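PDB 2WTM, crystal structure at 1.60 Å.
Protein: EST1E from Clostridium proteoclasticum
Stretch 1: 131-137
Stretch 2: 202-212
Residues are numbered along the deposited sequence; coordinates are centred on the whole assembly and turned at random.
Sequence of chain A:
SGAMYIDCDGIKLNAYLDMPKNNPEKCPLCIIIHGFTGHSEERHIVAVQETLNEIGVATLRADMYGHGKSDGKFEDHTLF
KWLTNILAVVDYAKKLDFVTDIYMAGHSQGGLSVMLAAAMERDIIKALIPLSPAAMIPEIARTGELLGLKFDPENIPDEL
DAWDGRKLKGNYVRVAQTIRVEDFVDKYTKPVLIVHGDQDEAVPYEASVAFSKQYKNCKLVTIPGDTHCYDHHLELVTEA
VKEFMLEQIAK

Stretch 1 (131-137) LSPAAMI
Stretch 2, residues 202-212: AVPYEASVAFS

No direct hydrogen bond joins these two stretches; what polar linkage exists runs through two waters that converge on one carbonyl, Pro-133 O. Water 1 donates to Pro-133 O at 2.7 Å and lies 2.9 Å from Ser-208 OG, the direction of that second bond being undecided. Water 2 donates to Pro-204 O at 3.0 Å and, weakly, to Pro-133 O at 3.4 Å. The contact as a whole buries 365 Å², both sides summed, and its direct part is mainly apolar packing.

Stretch 1 must be built as an irregular segment around a type I turn. Ser-132 has the unusual phi/psi of 43/56°, Pro-133 is extended at -66/136° with a C-gamma endo ring, and Ala-134 lies at -80/55°. The turn runs from Ala-134 to Ile-137, with Ala-135 at -73/-14° and Met-136 at -86/-3°, and is closed by Ile-137 N to Ala-134 O at 3.1 Å. A weak bond from Ala-135 N to Pro-133 O, 2.9 Å, adds to the load on that carbonyl.

In stretch 2, Val-203 (phi -136°, psi 132°) and Pro-204 (phi -67°, psi 125°) are extended and lead into a helix that continues beyond Ser-212. Its bonds include Phe-211 N to Ala-207 O at 2.8 Å and Ser-212 N to Ser-208 O at 2.9 Å. The register is set by CA-CA distances of 5.9 Å for Ala-134 to Val-203, 7.1 Å for Met-136 to Ala-207 and 7.3 Å for Pro-133 to Ser-208. Ala-207, Ser-208 and Phe-211 direct their CA-to-CB bonds toward stretch 1, the spacing expected of one helix face.

Val-203, chi1 -53° (m), points toward stretch 1 and has 66 Å² covered by it. Its CG1 lies 3.9 Å from Ala-134 CB, while its CG2 approaches Ser-132 O at 3.6 Å and Pro-133 O at 4.0 Å. The branched side chain thus reaches both a methyl group and the neighbouring backbone.

Met-136 has 60 Å² covered, with all three chi angles in m (-57°, -63°, -62°). Chi1 places Met-136 CG 3.4 Å from Ala-207 CB, a tight approach onto a small helix residue, and 4.4 Å from Pro-204 CG; chi2 then carries Met-136 SD to 3.9 Å from Phe-211 CE2, and chi3 turns only the terminal CE. The sulfur-aromatic geometry is oblique: SD is 5.1 Å from the centroid of the Phe-211 ring and 71° off its normal.

Phe-211, buried with chi1 -73° (m) and chi2 -66°, extends its ring to the turn. Its CE2 also meets Ala-135 CB at 3.4 Å, again obliquely; the CA-to-CB bond of Ala-135 points toward stretch 2, so its methyl group is what meets the ring.

Ser-208, chi1 -79° (m), combines packing with hydration: its OG is 3.6 Å from Pro-133 CD, a van der Waals approach, and also binds water 1. A small polar side chain suits this buried position, filling little space while providing an anchor for the bridging water.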

# COMPACT_ATOMS: atom_id res chain seq x y z
N LEU A 131 -6.52 -15.33 12.81
CA LEU A 131 -6.35 -15.73 14.21
C LEU A 131 -6.14 -14.45 15.07
O LEU A 131 -5.17 -13.75 14.82
CB LEU A 131 -5.19 -16.69 14.33
CG LEU A 131 -5.29 -17.97 13.55
CD1 LEU A 131 -3.97 -18.73 13.46
CD2 LEU A 131 -6.43 -18.86 14.01
N SER A 132 -7.14 -14.10 15.94
CA SER A 132 -7.09 -12.87 16.74
C SER A 132 -6.61 -11.69 15.91
O SER A 132 -5.64 -11.00 16.27
CB SER A 132 -6.17 -13.13 17.96
OG SER A 132 -6.69 -14.29 18.69
N PRO A 133 -7.32 -11.45 14.79
CA PRO A 133 -6.80 -10.45 13.86
C PRO A 133 -6.79 -9.06 14.41
O PRO A 133 -7.76 -8.67 15.09
CB PRO A 133 -7.75 -10.57 12.69
CG PRO A 133 -9.02 -11.08 13.27
CD PRO A 133 -8.60 -12.02 14.30
N ALA A 134 -5.72 -8.33 14.22
CA ALA A 134 -5.65 -6.93 14.66
C ALA A 134 -6.37 -6.03 13.68
O ALA A 134 -5.78 -5.03 13.21
CB ALA A 134 -4.18 -6.50 14.82
N ALA A 135 -7.64 -6.33 13.40
CA ALA A 135 -8.37 -5.69 12.31
C ALA A 135 -8.75 -4.24 12.60
O ALA A 135 -9.15 -3.50 11.68
CB ALA A 135 -9.61 -6.46 12.03
N MET A 136 -8.65 -3.83 13.86
CA MET A 136 -8.93 -2.40 14.21
C MET A 136 -7.70 -1.50 14.03
O MET A 136 -7.83 -0.28 14.24
CB MET A 136 -9.50 -2.27 15.64
CG MET A 136 -10.74 -3.06 15.92
SD MET A 136 -12.05 -2.48 14.91
CE MET A 136 -12.16 -0.81 15.51
N ILE A 137 -6.52 -2.02 13.65
CA ILE A 137 -5.35 -1.12 13.57
C ILE A 137 -5.66 0.13 12.73
O ILE A 137 -5.31 1.22 13.15
CB ILE A 137 -4.08 -1.88 13.12
CG1 ILE A 137 -3.50 -2.61 14.36
CG2 ILE A 137 -3.08 -0.90 12.51
CD1 ILE A 137 -2.35 -3.49 14.04
N ALA A 202 -4.55 -7.63 23.95
CA ALA A 202 -3.79 -6.89 22.94
C ALA A 202 -4.69 -6.31 21.91
O ALA A 202 -4.48 -5.17 21.48
CB ALA A 202 -2.77 -7.81 22.30
N VAL A 203 -5.66 -7.09 21.45
CA VAL A 203 -6.64 -6.64 20.45
C VAL A 203 -8.02 -7.09 20.86
O VAL A 203 -8.23 -8.27 21.25
CB VAL A 203 -6.17 -7.13 18.98
CG1 VAL A 203 -4.74 -6.70 18.72
CG2 VAL A 203 -6.25 -8.60 18.83
N PRO A 204 -9.00 -6.17 20.82
CA PRO A 204 -10.28 -6.43 21.42
C PRO A 204 -11.09 -7.51 20.75
O PRO A 204 -11.31 -7.47 19.53
CB PRO A 204 -11.01 -5.06 21.25
CG PRO A 204 -10.38 -4.47 20.08
CD PRO A 204 -8.95 -4.81 20.25
N TYR A 205 -11.48 -8.51 21.55
CA TYR A 205 -12.38 -9.60 21.12
C TYR A 205 -13.61 -9.14 20.34
O TYR A 205 -13.98 -9.76 19.35
CB TYR A 205 -12.81 -10.43 22.37
CG TYR A 205 -13.90 -11.45 22.13
CD1 TYR A 205 -13.64 -12.62 21.43
CD2 TYR A 205 -15.20 -11.26 22.62
CE1 TYR A 205 -14.61 -13.51 21.19
CE2 TYR A 205 -16.20 -12.17 22.38
CZ TYR A 205 -15.92 -13.29 21.69
OH TYR A 205 -16.93 -14.18 21.46
N GLU A 206 -14.26 -8.06 20.79
CA GLU A 206 -15.54 -7.66 20.25
C GLU A 206 -15.41 -7.19 18.81
O GLU A 206 -16.37 -7.25 18.02
CB GLU A 206 -16.20 -6.57 21.13
CG GLU A 206 -17.58 -6.09 20.64
CD GLU A 206 -18.63 -7.21 20.57
OE1 GLU A 206 -18.42 -8.25 21.23
OE2 GLU A 206 -19.68 -7.03 19.89
N ALA A 207 -14.22 -6.72 18.42
CA ALA A 207 -14.07 -6.38 17.01
C ALA A 207 -14.17 -7.60 16.11
O ALA A 207 -14.73 -7.57 15.02
CB ALA A 207 -12.77 -5.61 16.77
N SER A 208 -13.67 -8.73 16.58
CA SER A 208 -13.83 -9.95 15.83
C SER A 208 -15.26 -10.46 15.79
O SER A 208 -15.69 -11.05 14.81
CB SER A 208 -12.95 -11.06 16.40
OG SER A 208 -11.59 -10.93 15.99
N VAL A 209 -15.99 -10.30 16.89
CA VAL A 209 -17.43 -10.53 16.84
C VAL A 209 -18.07 -9.69 15.74
O VAL A 209 -18.82 -10.23 14.93
CB VAL A 209 -18.12 -10.23 18.22
CG1 VAL A 209 -19.63 -10.45 18.12
CG2 VAL A 209 -17.48 -11.08 19.33
N ALA A 210 -17.75 -8.39 15.67
CA ALA A 210 -18.33 -7.51 14.67
C ALA A 210 -17.94 -7.91 13.25
O ALA A 210 -18.80 -8.06 12.35
CB ALA A 210 -17.90 -6.08 14.95
N PHE A 211 -16.63 -8.10 13.00
CA PHE A 211 -16.21 -8.49 11.66
C PHE A 211 -16.81 -9.85 11.24
O PHE A 211 -17.18 -10.03 10.10
CB PHE A 211 -14.67 -8.44 11.46
CG PHE A 211 -14.15 -7.04 11.36
CD1 PHE A 211 -14.50 -6.25 10.29
CD2 PHE A 211 -13.29 -6.53 12.33
CE1 PHE A 211 -13.98 -4.92 10.20
CE2 PHE A 211 -12.81 -5.22 12.28
CZ PHE A 211 -13.15 -4.43 11.21
N SER A 212 -16.94 -10.78 12.17
CA SER A 212 -17.54 -12.08 11.84
C SER A 212 -18.96 -11.97 11.33
O SER A 212 -19.41 -12.83 10.60
CB SER A 212 -17.50 -13.04 13.02
OG SER A 212 -18.47 -12.77 14.07
O HOH W 1 -10.46 -8.35 15.43
O HOH W 2 -9.34 -6.76 17.45